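Local coordinates for chalcone-flavanone isomerase family protein (Arabidopsis thaliana, PDB 4DOO) that binds fatty acids, preferentially saturated ones, in plastids with a chalcone-isomerase-like fold, and may take part in alpha-linolenic acid metabolism, at the potassium ion site. Sequence-based numbering; all coordinates share one arbitrary frame.

The potassium ion site. Residues 33-39. With K (potassium ion), chain B.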
# COMPACT_ATOMS: atom_id res chain seq x y z
N SER A 33 -8.68 -16.15 2.00
CA SER A 33 -9.91 -16.92 2.09
C SER A 33 -9.61 -18.39 1.89
O SER A 33 -9.06 -18.79 0.86
CB SER A 33 -10.92 -16.46 1.04
OG SER A 33 -12.16 -17.12 1.20
N LEU A 34 -9.94 -19.20 2.89
CA LEU A 34 -9.72 -20.63 2.79
C LEU A 34 -11.06 -21.28 2.42
O LEU A 34 -12.01 -20.59 2.08
CB LEU A 34 -9.19 -21.18 4.12
CG LEU A 34 -7.80 -20.66 4.50
CD1 LEU A 34 -7.36 -21.28 5.82
CD2 LEU A 34 -6.81 -21.00 3.40
N LEU A 35 -11.12 -22.60 2.48
CA LEU A 35 -12.35 -23.30 2.13
C LEU A 35 -13.48 -23.07 3.12
O LEU A 35 -13.26 -23.05 4.33
CB LEU A 35 -12.08 -24.80 2.00
CG LEU A 35 -11.07 -25.21 0.92
CD1 LEU A 35 -11.04 -26.73 0.81
CD2 LEU A 35 -11.46 -24.59 -0.42
N GLY A 36 -14.69 -22.90 2.59
CA GLY A 36 -15.86 -22.69 3.43
C GLY A 36 -15.81 -21.43 4.28
O GLY A 36 -15.45 -20.36 3.79
N LEU A 37 -16.16 -21.58 5.55
CA LEU A 37 -16.17 -20.46 6.49
C LEU A 37 -14.81 -20.14 7.08
O LEU A 37 -14.70 -19.32 7.99
CB LEU A 37 -17.16 -20.76 7.62
CG LEU A 37 -18.63 -20.79 7.21
CD1 LEU A 37 -19.48 -21.38 8.32
CD2 LEU A 37 -19.08 -19.38 6.86
N LYS A 38 -13.77 -20.78 6.56
CA LYS A 38 -12.42 -20.55 7.06
C LYS A 38 -11.74 -19.36 6.41
O LYS A 38 -11.78 -19.20 5.19
CB LYS A 38 -11.56 -21.80 6.87
CG LYS A 38 -12.00 -23.02 7.68
CD LYS A 38 -11.01 -24.17 7.52
CE LYS A 38 -11.32 -25.33 8.46
NZ LYS A 38 -11.14 -24.96 9.89
N ASN A 39 -11.10 -18.54 7.23
CA ASN A 39 -10.38 -17.37 6.76
C ASN A 39 -9.21 -17.12 7.69
O ASN A 39 -9.25 -17.49 8.87
CB ASN A 39 -11.29 -16.14 6.74
CG ASN A 39 -12.37 -16.23 5.68
OD1 ASN A 39 -12.08 -16.26 4.48
ND2 ASN A 39 -13.63 -16.26 6.11
K K B . -13.49 -18.57 3.17
O HOH W 1 -15.86 -16.95 4.43
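The potassium ion sits in the short loop of this chalcone-isomerase-like domain that joins strand 22-33 to strand 39-50. The protein ligands seen here come from one continuous run of the chain: Ser33 at the end of the first strand, the backbone of Leu34, Gly36 and Lys38 in the loop, and Asn39 at the start of the second strand. The loop curls around the ion and turns alternate carbonyls inward. Leu34 O, Gly36 O and Lys38 O each lie 2.7 Å from K, whereas the carbonyls of the intervening Leu35 and Leu37 are not among the ligands. Gly36 has a positive phi, and with Leu37 it takes the backbone shape of a type II' turn, which aims the glycine carbonyl at the metal.

Two side chains reach in from the strand ends. Ser33 holds its hydroxyl anti to the backbone N (chi1 -175°), placing OG 2.8 Å from K. The side chain of Asn39 instead has CG anti to its carbonyl carbon, and its carboxamide oxygen OD1 makes a longer bond of 3.0 Å to K. The ion lies well over one face of this carboxamide. Water 1, at 3.1 Å from K, brings the observed set to a distorted shell of at least six. It is roughly opposite Leu34 O, at 162° across the metal, while Ser33 OG and Gly36 O face each other at a more bent 148°. The amide ND2 of Asn39 donates a nearly straight 2.9 Å hydrogen bond to this water, so the two ends of the carboxamide hold the metal directly and through water.

The shell is made of neutral oxygens, and the Lys38 side-chain amine points away, with NZ 9.6 Å from K; the oxygen dipoles turned towards the ion presumably stabilise it, but no anionic ligand is seen to offset its charge. The ion may derive from the crystallisation medium, and a structural role in pinning the loop is an inference.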